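Local coordinates for protein gamma-glutamylcyclotransferase (Homo sapiens, PDB 3CRY) that catalyses the release of 5-oxoproline from gamma-glutamyl dipeptides, a step of the gamma-glutamyl cycle, and works as a homodimer, at residues 69-74 and 124-129; 50-55 and 130-135; 55-60 and 102-107; 80-85 and 148-153. The protein carries 1 engineered substitution. All coordinates share one frame; numbering follows the deposited sequence. Where two conformers were deposited one is given.

Interaction 1. Residues 69-74 and 124-129; sequences ATIFQS and SYLMTN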
loop_
_atom_site.group_PDB
_atom_site.type_symbol
_atom_site.label_atom_id
_atom_site.label_comp_id
_atom_site.label_asym_id
_atom_site.label_seq_id
_atom_site.Cartn_x
_atom_site.Cartn_y
_atom_site.Cartn_z
ATOM N N ALA A 69 -14.177 -4.298 0.187
ATOM C CA ALA A 69 -13.343 -4.418 -1.001
ATOM C C ALA A 69 -11.880 -4.105 -0.728
ATOM O O ALA A 69 -11.567 -3.175 0.012
ATOM C CB ALA A 69 -13.861 -3.498 -2.123
ATOM N N THR A 70 -11.012 -4.861 -1.383
ATOM C CA THR A 70 -9.564 -4.565 -1.398
ATOM C C THR A 70 -8.970 -4.971 -2.747
ATOM O O THR A 70 -9.650 -5.595 -3.573
ATOM C CB THR A 70 -8.830 -5.234 -0.205
ATOM O OG1 THR A 70 -7.459 -4.779 -0.153
ATOM C CG2 THR A 70 -8.844 -6.787 -0.349
ATOM N N ILE A 71 -7.724 -4.586 -2.991
ATOM C CA ILE A 71 -7.028 -4.953 -4.246
ATOM C C ILE A 71 -5.623 -5.401 -3.892
ATOM O O ILE A 71 -5.065 -4.997 -2.849
ATOM C CB ILE A 71 -6.980 -3.795 -5.278
ATOM C CG1 ILE A 71 -6.326 -2.530 -4.673
ATOM C CG2 ILE A 71 -8.414 -3.487 -5.817
ATOM C CD1 ILE A 71 -6.147 -1.336 -5.647
ATOM N N PHE A 72 -5.067 -6.271 -4.728
ATOM C CA PHE A 72 -3.680 -6.698 -4.521
ATOM C C PHE A 72 -2.986 -6.932 -5.860
ATOM O O PHE A 72 -3.652 -7.142 -6.878
ATOM C CB PHE A 72 -3.593 -7.903 -3.571
ATOM C CG PHE A 72 -4.231 -9.177 -4.098
ATOM C CD1 PHE A 72 -3.566 -9.981 -5.033
ATOM C CD2 PHE A 72 -5.476 -9.598 -3.614
ATOM C CE1 PHE A 72 -4.149 -11.174 -5.495
ATOM C CE2 PHE A 72 -6.064 -10.789 -4.064
ATOM C CZ PHE A 72 -5.408 -11.574 -4.999
ATOM N N GLN A 73 -1.659 -6.835 -5.872
ATOM C CA GLN A 73 -0.921 -6.972 -7.139
ATOM C C GLN A 73 -0.991 -8.389 -7.712
ATOM O O GLN A 73 -0.758 -9.386 -7.002
ATOM C CB GLN A 73 0.520 -6.476 -6.948
ATOM C CG GLN A 73 0.558 -4.962 -6.793
ATOM C CD GLN A 73 1.837 -4.473 -6.200
ATOM O OE1 GLN A 73 2.220 -4.892 -5.096
ATOM N NE2 GLN A 73 2.515 -3.570 -6.924
ATOM N N SER A 74 -1.338 -8.467 -8.993
ATOM C CA SER A 74 -1.562 -9.742 -9.681
ATOM C C SER A 74 -1.337 -9.542 -11.185
ATOM O O SER A 74 -2.211 -9.004 -11.882
ATOM C CB SER A 74 -2.995 -10.225 -9.400
ATOM O OG SER A 74 -3.220 -11.552 -9.867
ATOM N N SER A 124 -5.303 6.023 -3.548
ATOM C CA SER A 124 -6.270 4.956 -3.274
ATOM C C SER A 124 -5.915 4.304 -1.941
ATOM O O SER A 124 -5.119 4.875 -1.161
ATOM C CB SER A 124 -6.305 3.923 -4.432
ATOM O OG SER A 124 -7.533 3.186 -4.407
ATOM N N TYR A 125 -6.500 3.129 -1.682
ATOM C CA TYR A 125 -6.402 2.405 -0.404
ATOM C C TYR A 125 -6.459 0.930 -0.677
ATOM O O TYR A 125 -7.173 0.501 -1.587
ATOM C CB TYR A 125 -7.578 2.754 0.522
ATOM C CG TYR A 125 -7.619 4.229 0.864
ATOM C CD1 TYR A 125 -6.935 4.715 1.982
ATOM C CD2 TYR A 125 -8.306 5.135 0.046
ATOM C CE1 TYR A 125 -6.950 6.079 2.294
ATOM C CE2 TYR A 125 -8.324 6.500 0.350
ATOM C CZ TYR A 125 -7.639 6.953 1.473
ATOM O OH TYR A 125 -7.658 8.289 1.760
ATOM N N LEU A 126 -5.702 0.158 0.108
ATOM C CA LEU A 126 -5.903 -1.296 0.128
ATOM C C LEU A 126 -5.587 -1.903 1.497
ATOM O O LEU A 126 -4.935 -1.256 2.336
ATOM C CB LEU A 126 -5.122 -1.963 -1.017
ATOM C CG LEU A 126 -3.588 -1.763 -1.023
ATOM C CD1 LEU A 126 -2.868 -2.529 0.080
ATOM C CD2 LEU A 126 -3.040 -2.167 -2.410
ATOM N N MET A 127 -6.073 -3.124 1.742
ATOM C CA MET A 127 -5.834 -3.800 3.030
ATOM C C MET A 127 -4.468 -4.490 3.000
ATOM O O MET A 127 -4.088 -5.052 1.966
ATOM C CB MET A 127 -6.899 -4.869 3.259
ATOM C CG MET A 127 -8.291 -4.335 3.365
ATOM S SD MET A 127 -9.450 -5.741 3.534
ATOM C CE MET A 127 -10.975 -4.824 3.453
ATOM N N THR A 128 -3.750 -4.474 4.121
ATOM C CA THR A 128 -2.465 -5.178 4.206
ATOM C C THR A 128 -2.488 -6.418 5.098
ATOM O O THR A 128 -1.532 -7.213 5.078
ATOM C CB THR A 128 -1.328 -4.257 4.718
ATOM O OG1 THR A 128 -1.597 -3.864 6.071
ATOM C CG2 THR A 128 -1.197 -2.997 3.857
ATOM N N ASN A 129 -3.567 -6.578 5.871
ATOM C CA ASN A 129 -3.679 -7.679 6.801
ATOM C C ASN A 129 -5.157 -8.013 6.901
ATOM O O ASN A 129 -5.911 -7.322 7.581
ATOM C CB ASN A 129 -3.104 -7.257 8.181
ATOM C CG ASN A 129 -3.065 -8.401 9.175
ATOM O OD1 ASN A 129 -3.589 -9.493 8.904
ATOM N ND2 ASN A 129 -2.454 -8.169 10.333
HETATM O O HOH W 1 -5.248 -6.115 -0.395
#

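Interaction 2. Residues 50-55 and 130-135; sequences KLDFGN and YESAPP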
loop_
_atom_site.group_PDB
_atom_site.type_symbol
_atom_site.label_atom_id
_atom_site.label_comp_id
_atom_site.label_asym_id
_atom_site.label_seq_id
_atom_site.Cartn_x
_atom_site.Cartn_y
_atom_site.Cartn_z
ATOM N N LYS A 50 -5.909 -7.236 -8.734
ATOM C CA LYS A 50 -7.112 -8.080 -8.681
ATOM C C LYS A 50 -7.985 -7.639 -7.513
ATOM O O LYS A 50 -7.463 -7.305 -6.432
ATOM C CB LYS A 50 -6.717 -9.554 -8.519
ATOM C CG LYS A 50 -7.881 -10.531 -8.439
ATOM C CD LYS A 50 -7.373 -11.979 -8.275
ATOM C CE LYS A 50 -8.517 -12.992 -8.291
ATOM N NZ LYS A 50 -8.913 -13.321 -9.689
ATOM N N LEU A 51 -9.301 -7.648 -7.720
ATOM C CA LEU A 51 -10.272 -7.274 -6.687
ATOM C C LEU A 51 -10.530 -8.460 -5.738
ATOM O O LEU A 51 -10.658 -9.611 -6.181
ATOM C CB LEU A 51 -11.592 -6.852 -7.373
ATOM C CG LEU A 51 -12.745 -6.355 -6.492
ATOM C CD1 LEU A 51 -12.448 -4.985 -5.913
ATOM C CD2 LEU A 51 -14.029 -6.315 -7.301
ATOM N N ASP A 52 -10.627 -8.192 -4.438
ATOM C CA ASP A 52 -10.932 -9.231 -3.458
ATOM C C ASP A 52 -11.837 -8.584 -2.401
ATOM O O ASP A 52 -12.067 -7.359 -2.426
ATOM C CB ASP A 52 -9.645 -9.788 -2.822
ATOM C CG ASP A 52 -9.848 -11.106 -2.078
ATOM O OD1 ASP A 52 -10.911 -11.768 -2.198
ATOM O OD2 ASP A 52 -8.912 -11.471 -1.335
ATOM N N PHE A 53 -12.391 -9.412 -1.516
ATOM C CA PHE A 53 -13.201 -8.932 -0.382
ATOM C C PHE A 53 -12.749 -9.622 0.880
ATOM O O PHE A 53 -12.445 -10.813 0.864
ATOM C CB PHE A 53 -14.720 -9.167 -0.612
ATOM C CG PHE A 53 -15.258 -8.427 -1.812
ATOM C CD1 PHE A 53 -15.070 -8.938 -3.103
ATOM C CD2 PHE A 53 -15.874 -7.183 -1.667
ATOM C CE1 PHE A 53 -15.523 -8.236 -4.227
ATOM C CE2 PHE A 53 -16.359 -6.473 -2.786
ATOM C CZ PHE A 53 -16.179 -7.001 -4.075
ATOM N N GLY A 54 -12.705 -8.872 1.977
ATOM C CA GLY A 54 -12.298 -9.488 3.228
ATOM C C GLY A 54 -12.581 -8.712 4.482
ATOM O O GLY A 54 -13.137 -7.603 4.454
ATOM N N ASN A 55 -12.164 -9.326 5.579
ATOM C CA ASN A 55 -12.314 -8.792 6.920
ATOM C C ASN A 55 -10.948 -8.295 7.365
ATOM O O ASN A 55 -10.056 -9.094 7.688
ATOM C CB ASN A 55 -12.824 -9.898 7.848
ATOM C CG ASN A 55 -14.228 -10.361 7.478
ATOM O OD1 ASN A 55 -15.027 -9.583 6.953
ATOM N ND2 ASN A 55 -14.525 -11.647 7.723
ATOM N N TYR A 130 -5.588 -9.030 6.156
ATOM C CA TYR A 130 -7.026 -9.369 6.162
ATOM C C TYR A 130 -7.295 -10.837 5.909
ATOM O O TYR A 130 -6.420 -11.555 5.442
ATOM C CB TYR A 130 -7.787 -8.524 5.115
ATOM C CG TYR A 130 -7.546 -8.914 3.649
ATOM C CD1 TYR A 130 -6.413 -8.470 2.943
ATOM C CD2 TYR A 130 -8.463 -9.714 2.965
ATOM C CE1 TYR A 130 -6.206 -8.833 1.584
ATOM C CE2 TYR A 130 -8.258 -10.090 1.618
ATOM C CZ TYR A 130 -7.128 -9.649 0.937
ATOM O OH TYR A 130 -6.953 -10.011 -0.393
ATOM N N GLU A 131 -8.528 -11.259 6.205
ATOM C CA GLU A 131 -9.003 -12.622 5.895
ATOM C C GLU A 131 -10.077 -12.526 4.805
ATOM O O GLU A 131 -11.043 -11.775 4.968
ATOM C CB GLU A 131 -9.557 -13.293 7.160
ATOM C CG GLU A 131 -8.479 -13.664 8.212
ATOM C CD GLU A 131 -9.025 -13.856 9.642
ATOM O OE1 GLU A 131 -10.264 -13.957 9.833
ATOM O OE2 GLU A 131 -8.202 -13.913 10.586
ATOM N N SER A 132 -9.884 -13.251 3.694
ATOM C CA SER A 132 -10.809 -13.196 2.573
ATOM C C SER A 132 -12.201 -13.648 3.025
ATOM O O SER A 132 -12.332 -14.620 3.774
ATOM C CB SER A 132 -10.299 -14.044 1.412
ATOM O OG SER A 132 -10.924 -13.664 0.203
ATOM N N ALA A 133 -13.237 -12.917 2.595
ATOM C CA ALA A 133 -14.628 -13.215 2.981
ATOM C C ALA A 133 -15.589 -12.527 2.023
ATOM O O ALA A 133 -15.371 -11.363 1.650
ATOM C CB ALA A 133 -14.918 -12.791 4.407
ATOM N N PRO A 134 -16.670 -13.238 1.636
ATOM C CA PRO A 134 -17.605 -12.654 0.668
ATOM C C PRO A 134 -18.328 -11.397 1.164
ATOM O O PRO A 134 -18.622 -11.273 2.367
ATOM C CB PRO A 134 -18.618 -13.776 0.390
ATOM C CG PRO A 134 -18.135 -14.982 1.098
ATOM C CD PRO A 134 -17.040 -14.605 2.058
ATOM N N PRO A 135 -18.654 -10.481 0.228
ATOM C CA PRO A 135 -19.385 -9.275 0.612
ATOM C C PRO A 135 -20.851 -9.595 0.924
ATOM O O PRO A 135 -21.379 -10.622 0.457
ATOM C CB PRO A 135 -19.320 -8.402 -0.655
ATOM C CG PRO A 135 -19.229 -9.424 -1.809
ATOM C CD PRO A 135 -18.380 -10.542 -1.230
HETATM O O HOH W 2 -13.555 -12.837 -0.944
HETATM O O HOH W 3 -12.490 -13.473 8.919
#

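Interaction 3. Residues 55-60 and 102-107; sequences NSQGKT and SGMYVV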
loop_
_atom_site.group_PDB
_atom_site.type_symbol
_atom_site.label_atom_id
_atom_site.label_comp_id
_atom_site.label_asym_id
_atom_site.label_seq_id
_atom_site.Cartn_x
_atom_site.Cartn_y
_atom_site.Cartn_z
ATOM N N ASN A 55 -12.164 -9.326 5.579
ATOM C CA ASN A 55 -12.314 -8.792 6.920
ATOM C C ASN A 55 -10.948 -8.295 7.365
ATOM O O ASN A 55 -10.056 -9.094 7.688
ATOM C CB ASN A 55 -12.824 -9.898 7.848
ATOM C CG ASN A 55 -14.228 -10.361 7.478
ATOM O OD1 ASN A 55 -15.027 -9.583 6.953
ATOM N ND2 ASN A 55 -14.525 -11.647 7.723
ATOM N N SER A 56 -10.775 -6.978 7.349
ATOM C CA SER A 56 -9.463 -6.410 7.660
ATOM C C SER A 56 -9.179 -6.617 9.140
ATOM O O SER A 56 -10.055 -6.412 9.981
ATOM C CB SER A 56 -9.416 -4.918 7.293
ATOM O OG SER A 56 -8.068 -4.480 7.185
ATOM N N GLN A 57 -7.956 -7.039 9.462
ATOM C CA GLN A 57 -7.578 -7.309 10.860
ATOM C C GLN A 57 -8.515 -8.365 11.489
ATOM O O GLN A 57 -8.709 -8.396 12.712
ATOM C CB GLN A 57 -7.553 -6.012 11.693
ATOM C CG GLN A 57 -6.625 -4.905 11.163
ATOM C CD GLN A 57 -5.154 -5.300 11.223
ATOM O OE1 GLN A 57 -4.767 -6.187 11.999
ATOM N NE2 GLN A 57 -4.333 -4.650 10.411
ATOM N N GLY A 58 -9.101 -9.207 10.634
ATOM C CA GLY A 58 -10.021 -10.267 11.069
ATOM C C GLY A 58 -11.386 -9.761 11.538
ATOM O O GLY A 58 -12.186 -10.523 12.102
ATOM N N LYS A 59 -11.679 -8.490 11.308
ATOM C CA LYS A 59 -12.896 -7.894 11.871
ATOM C C LYS A 59 -13.955 -7.790 10.790
ATOM O O LYS A 59 -13.665 -7.352 9.676
ATOM C CB LYS A 59 -12.622 -6.500 12.446
ATOM C CG LYS A 59 -11.581 -6.451 13.549
ATOM C CD LYS A 59 -11.452 -5.026 14.065
ATOM C CE LYS A 59 -10.512 -4.978 15.245
ATOM N NZ LYS A 59 -10.541 -3.622 15.870
ATOM N N THR A 60 -15.177 -8.195 11.109
ATOM C CA THR A 60 -16.287 -8.027 10.165
ATOM C C THR A 60 -16.888 -6.627 10.268
ATOM O O THR A 60 -17.322 -6.194 11.346
ATOM C CB THR A 60 -17.383 -9.069 10.426
ATOM O OG1 THR A 60 -16.835 -10.367 10.213
ATOM C CG2 THR A 60 -18.600 -8.862 9.490
ATOM N N SER A 102 -6.620 2.633 12.447
ATOM C CA SER A 102 -6.887 1.352 13.108
ATOM C C SER A 102 -6.367 0.159 12.292
ATOM O O SER A 102 -6.619 -1.004 12.621
ATOM C CB SER A 102 -8.380 1.210 13.455
ATOM O OG SER A 102 -9.174 1.088 12.298
ATOM N N GLY A 103 -5.637 0.462 11.219
ATOM C CA GLY A 103 -4.962 -0.582 10.458
ATOM C C GLY A 103 -5.840 -1.231 9.416
ATOM O O GLY A 103 -5.492 -2.323 8.913
ATOM N N MET A 104 -6.971 -0.593 9.084
ATOM C CA MET A 104 -7.926 -1.246 8.180
ATOM C C MET A 104 -7.468 -1.217 6.714
ATOM O O MET A 104 -7.559 -2.227 6.000
ATOM C CB MET A 104 -9.369 -0.724 8.371
ATOM C CG MET A 104 -9.893 -0.951 9.820
ATOM S SD MET A 104 -9.890 -2.695 10.420
ATOM C CE MET A 104 -11.503 -3.251 9.841
ATOM N N TYR A 105 -6.999 -0.049 6.286
ATOM C CA TYR A 105 -6.427 0.159 4.959
ATOM C C TYR A 105 -5.162 0.991 5.106
ATOM O O TYR A 105 -4.995 1.729 6.090
ATOM C CB TYR A 105 -7.397 0.942 4.068
ATOM C CG TYR A 105 -8.640 0.178 3.598
ATOM C CD1 TYR A 105 -9.780 0.116 4.396
ATOM C CD2 TYR A 105 -8.668 -0.452 2.363
ATOM C CE1 TYR A 105 -10.929 -0.546 3.963
ATOM C CE2 TYR A 105 -9.814 -1.132 1.907
ATOM C CZ TYR A 105 -10.933 -1.178 2.721
ATOM O OH TYR A 105 -12.054 -1.828 2.299
ATOM N N VAL A 106 -4.283 0.875 4.109
ATOM C CA VAL A 106 -3.139 1.765 3.969
ATOM C C VAL A 106 -3.374 2.668 2.756
ATOM O O VAL A 106 -4.077 2.262 1.790
ATOM C CB VAL A 106 -1.814 0.961 3.849
ATOM C CG1 VAL A 106 -1.734 0.259 2.489
ATOM C CG2 VAL A 106 -0.609 1.886 4.076
ATOM N N VAL A 107 -2.848 3.900 2.812
ATOM C CA VAL A 107 -2.866 4.801 1.658
ATOM C C VAL A 107 -1.862 4.339 0.612
ATOM O O VAL A 107 -0.705 4.071 0.949
ATOM C CB VAL A 107 -2.506 6.275 2.057
ATOM C CG1 VAL A 107 -2.412 7.153 0.822
ATOM C CG2 VAL A 107 -3.490 6.825 3.065
HETATM O O HOH W 4 -5.224 -4.243 6.691
HETATM O O HOH W 5 -10.961 -1.503 13.667
#

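Interaction 4. Residues 80-85 and 148-153; sequences WGVVWK and KENGLP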
loop_
_atom_site.group_PDB
_atom_site.type_symbol
_atom_site.label_atom_id
_atom_site.label_comp_id
_atom_site.label_asym_id
_atom_site.label_seq_id
_atom_site.Cartn_x
_atom_site.Cartn_y
_atom_site.Cartn_z
ATOM N N TRP A 80 -11.250 -2.113 -12.668
ATOM C CA TRP A 80 -11.811 -0.845 -13.147
ATOM C C TRP A 80 -12.419 -0.070 -11.991
ATOM O O TRP A 80 -12.973 -0.658 -11.056
ATOM C CB TRP A 80 -12.882 -1.093 -14.207
ATOM C CG TRP A 80 -12.303 -1.449 -15.565
ATOM C CD1 TRP A 80 -11.981 -2.698 -16.024
ATOM C CD2 TRP A 80 -11.997 -0.537 -16.622
ATOM N NE1 TRP A 80 -11.499 -2.619 -17.316
ATOM C CE2 TRP A 80 -11.496 -1.301 -17.703
ATOM C CE3 TRP A 80 -12.100 0.855 -16.767
ATOM C CZ2 TRP A 80 -11.092 -0.715 -18.911
ATOM C CZ3 TRP A 80 -11.685 1.438 -17.984
ATOM C CH2 TRP A 80 -11.202 0.641 -19.031
ATOM N N GLY A 81 -12.352 1.254 -12.073
ATOM C CA GLY A 81 -12.926 2.067 -11.024
ATOM C C GLY A 81 -13.251 3.465 -11.519
ATOM O O GLY A 81 -13.159 3.758 -12.716
ATOM N N VAL A 82 -13.626 4.314 -10.567
ATOM C CA VAL A 82 -13.996 5.709 -10.830
ATOM C C VAL A 82 -12.951 6.601 -10.178
ATOM O O VAL A 82 -12.622 6.413 -8.995
ATOM C CB VAL A 82 -15.395 6.077 -10.237
ATOM C CG1 VAL A 82 -15.615 7.621 -10.249
ATOM C CG2 VAL A 82 -16.505 5.352 -11.016
ATOM N N VAL A 83 -12.449 7.557 -10.957
ATOM C CA VAL A 83 -11.560 8.603 -10.443
ATOM C C VAL A 83 -12.420 9.800 -10.037
ATOM O O VAL A 83 -13.183 10.351 -10.865
ATOM C CB VAL A 83 -10.464 9.009 -11.466
ATOM C CG1 VAL A 83 -9.606 10.105 -10.891
ATOM C CG2 VAL A 83 -9.589 7.770 -11.840
ATOM N N TRP A 84 -12.285 10.187 -8.767
ATOM C CA TRP A 84 -12.948 11.364 -8.200
ATOM C C TRP A 84 -11.965 12.512 -7.994
ATOM O O TRP A 84 -10.853 12.303 -7.506
ATOM C CB TRP A 84 -13.579 11.028 -6.837
ATOM C CG TRP A 84 -14.656 9.972 -6.899
ATOM C CD1 TRP A 84 -14.507 8.641 -6.630
ATOM C CD2 TRP A 84 -16.033 10.161 -7.262
ATOM N NE1 TRP A 84 -15.704 7.983 -6.804
ATOM C CE2 TRP A 84 -16.660 8.889 -7.190
ATOM C CE3 TRP A 84 -16.803 11.285 -7.626
ATOM C CZ2 TRP A 84 -18.038 8.699 -7.486
ATOM C CZ3 TRP A 84 -18.170 11.098 -7.925
ATOM C CH2 TRP A 84 -18.768 9.804 -7.856
ATOM N N LYS A 85 -12.384 13.732 -8.336
ATOM C CA LYS A 85 -11.578 14.916 -8.020
ATOM C C LYS A 85 -12.059 15.495 -6.697
ATOM O O LYS A 85 -13.261 15.775 -6.518
ATOM C CB LYS A 85 -11.721 15.963 -9.125
ATOM C CG LYS A 85 -10.797 17.170 -8.969
ATOM C CD LYS A 85 -11.045 18.108 -10.148
ATOM C CE LYS A 85 -9.894 19.060 -10.371
ATOM N NZ LYS A 85 -10.327 20.116 -11.343
ATOM N N LYS A 148 -22.639 0.734 -12.706
ATOM C CA LYS A 148 -23.563 1.023 -13.801
ATOM C C LYS A 148 -23.746 2.533 -13.983
ATOM O O LYS A 148 -23.633 3.056 -15.095
ATOM C CB LYS A 148 -24.906 0.358 -13.503
ATOM C CG LYS A 148 -25.941 0.581 -14.573
ATOM C CD LYS A 148 -27.157 -0.282 -14.274
ATOM C CE LYS A 148 -28.038 -0.381 -15.490
ATOM N NZ LYS A 148 -29.071 0.662 -15.413
ATOM N N GLU A 149 -23.994 3.235 -12.877
ATOM C CA GLU A 149 -24.238 4.682 -12.885
ATOM C C GLU A 149 -23.093 5.467 -13.517
ATOM O O GLU A 149 -23.317 6.439 -14.250
ATOM C CB GLU A 149 -24.438 5.154 -11.440
ATOM C CG GLU A 149 -24.478 6.659 -11.227
ATOM C CD GLU A 149 -24.522 7.008 -9.746
ATOM O OE1 GLU A 149 -23.460 6.899 -9.091
ATOM O OE2 GLU A 149 -25.619 7.356 -9.237
ATOM N N ASN A 150 -21.870 5.069 -13.186
ATOM C CA ASN A 150 -20.693 5.816 -13.607
ATOM C C ASN A 150 -19.986 5.278 -14.855
ATOM O O ASN A 150 -18.886 5.702 -15.181
ATOM C CB ASN A 150 -19.762 6.065 -12.401
ATOM C CG ASN A 150 -20.286 7.167 -11.485
ATOM O OD1 ASN A 150 -20.726 8.231 -11.946
ATOM N ND2 ASN A 150 -20.276 6.911 -10.182
ATOM N N GLY A 151 -20.628 4.340 -15.546
ATOM C CA GLY A 151 -20.181 3.909 -16.877
ATOM C C GLY A 151 -18.938 3.029 -16.941
ATOM O O GLY A 151 -18.151 3.155 -17.881
ATOM N N LEU A 152 -18.743 2.127 -15.970
ATOM C CA LEU A 152 -17.640 1.156 -16.107
ATOM C C LEU A 152 -17.952 0.215 -17.289
ATOM O O LEU A 152 -19.124 0.029 -17.635
ATOM C CB LEU A 152 -17.436 0.368 -14.804
ATOM C CG LEU A 152 -16.503 0.981 -13.755
ATOM C CD1 LEU A 152 -16.808 2.396 -13.382
ATOM C CD2 LEU A 152 -16.449 0.094 -12.529
ATOM N N PRO A 153 -16.911 -0.361 -17.933
ATOM C CA PRO A 153 -17.170 -1.246 -19.086
ATOM C C PRO A 153 -18.172 -2.358 -18.773
ATOM O O PRO A 153 -18.155 -2.939 -17.681
ATOM C CB PRO A 153 -15.767 -1.795 -19.433
ATOM C CG PRO A 153 -14.843 -0.649 -19.006
ATOM C CD PRO A 153 -15.464 -0.223 -17.672
#

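Interaction 1. Residues 69-74 and 124-129
Tyr-125 O lies near CG1 of Ile-71, at 4.4 Å, where two strands of different sheets meet almost at a right angle, their short axes 88° apart. This carbonyl accepts a hydrogen bond from Tyr-22, which probably binds substrate. Leu-126 then brings CB to 3.9 Å from CG1 of Ile-71, the two side chains crossing at about a right angle. Its CD2 methyl sits 3.5 Å from the Ile-71 carbonyl O. Next comes Met-127, whose backbone N gives a nearly straight hydrogen bond of 2.9 Å to OG1 of Thr-70 (168° at the hydrogen). OG1 stands anti to the backbone N of Thr-70 (chi1 -172°), and this places it in front of Met-127. The Met-127 chain is extended beyond CG and passes Thr-70 obliquely, with SD 3.8 Å from CB of Thr-70. Its CE methyl reaches the Ala-69 carbonyl O at 3.9 Å. That carbonyl is hydrogen-bonded by Tyr-105. Thr-128 and Asn-129 turn to the second subunit and bond to its Gln-73. One water accepts from Thr-70 OG1 at 2.6 Å and donates to the carbonyls of Ile-71 and Met-127. The Thr-70 hydroxyl is therefore both acceptor and donor. In this buried crossing, one side chain and one water satisfy backbone groups that have no regular strand pairing between them.

Interaction 2. Residues 50-55 and 130-135
Tyr-130 crosses Asp-52 obliquely and donates its hydroxyl to it, with OH 2.6 Å from OD2. The carboxylate oxygen lies in the plane of the phenol ring, at its edge. It accepts through its anti lone pair, and carboxylate and ring planes are 68° apart. CG of Tyr-130 sits between its own backbone N and carbonyl carbon (chi1 73°). CD2 of its ring is 3.9 Å from CA of Gly-54. There is no room for a CB at Gly-54, between CD2 of Tyr-130 and the Glu-131 carbonyl. The glycine lets the strands close to 4.0 Å between CA of Gly-54 and CA of Ser-132. Asn-55 and Glu-131 form the antiparallel hydrogen-bonded pair beside it. Their side chains share one sheet face, where a water joins Asn-55 ND2 to Glu-131 OE1. Further on, Ala-133 N donates to Phe-53 O at 2.8 Å. The Phe-53 ring takes Pro-135 over one face, with CG of Pro-135 4.1 Å from the centroid of the Phe-53 ring and near its normal, a CH-pi contact. Tyr-139, which probably binds substrate, also touches this phenylalanine. The contact thus has two kinds of chemistry. A short phenol-carboxylate bond, likely strengthened by charge, holds the start of strand 130-132, and the proline packs the loop that follows it onto Phe-53.

Interaction 3. Residues 55-60 and 102-107
Ser-56 and Gln-57 both point their side chains at residues 102-107, and each grips a different carbonyl there. OG of Ser-56 stands anti to its backbone N (chi1 -161°) and donates to Met-104 O at 2.6 Å. The hydroxyl lies in the carbonyl plane, on a lone pair of the oxygen. Gln-57 reaches the neighbouring carbonyl. The bend of its chain at chi2 (-66°) turns CD. NE2 then donates to Gly-103 O at 3.0 Å in a nearly straight bond (169° at the hydrogen). The acceptor lies in the amide plane of Gln-57, while NE2 is tilted from the carbonyl plane of Gly-103. The same amide nitrogen also bonds to Gln-73 O of the second subunit. Met-104 crosses Gln-57 obliquely. Its chain folds back at chi2 and chi3 instead of extending, and SD is 4.0 Å from CG of Gln-57. The CE methyl then rests 3.5 Å from O and 3.7 Å from CB of Ser-56, and 4.3 Å from CB of Lys-59. A water lies within bonding distance of Ser-56 OG and Gly-103 O and can donate to either. At the exposed margin, Lys-59 NZ donates to a second water. Two overlapping turns, type II from Asn-55 to Gly-58 and type I' from Ser-56 to Lys-59, present these side chains. Met-104 lies about 6 Å, side chain to side chain, from engineered Gln-98, the position of the proton acceptor. Two adjacent carbonyls of a loop are thus satisfied by side-chain donors, with a bent methionine packed beside them. The Gln-57 amide links this loop contact to the dimer interface.

Interaction 4. Residues 80-85 and 148-153
Pro-153 stands on the face of the Trp-80 indole with its CG and CD, and this is the tight end of the contact. CG of Pro-153 is 3.5 Å from the centroid of the six-membered ring of Trp-80, only 6° off the normal, a CH-pi contact over the ring centre. CD of the proline adds a contact of 3.6 Å to CD2 of Trp-80. Leu-152 fills the next position. Its two methyls part: CD2 goes to the Trp-80 carbonyl O at 3.8 Å, and CD1 goes to CG2 of Val-82, also at 3.8 Å. CG2 of Val-82 is anti to the carbonyl carbon and meets both Leu-152 and CB of Asn-150, the latter at 3.6 Å. Toward Trp-84 the packing is looser. There ND2 of Asn-150 stays 3.9 Å from CZ2 of Trp-84, the amide and ring planes being nearly perpendicular. The amide nitrogen is held by Leu-26 O and Thr-28 OG1, and Trp-84 NE1 by Asn-25 O. On the solvent side Gly-151 takes a positive phi as the C-prime residue of a Schellman motif, which closes helix 137-149. Pro-153 is the N-cap residue of helix 154-161, whose Tyr-156 ring also meets the indole of Trp-80. The connection between these two helices thus lies along strand 77-87. That strand is itself flanked in its sheet by strands 16-21 and 39-46, while helix 28-34 packs on Trp-84.

In the fold
From the N terminus, strand 49-56 enters interactions 2 and 3, which share Asn-55. Strand 68-74 follows with interaction 1, then strand 77-87 with interaction 4. The loop opened at 55-60 closes first, at 102-107. The loop from 69-74 closes at 124-129, so interactions 1 and 3 cross. Residues 130-135 close the loop of interaction 2, and both others nest inside it. Interaction 4 closes last, at 148-153, and crosses all three. Interactions 1 to 3 touch one another and join the three-stranded sheet to strand 119-126 and the loop leading into strand 106-114. Interaction 4, centred about 21 Å from interaction 2, ties the five-stranded sheet to the connection between helices 137-149 and 154-161.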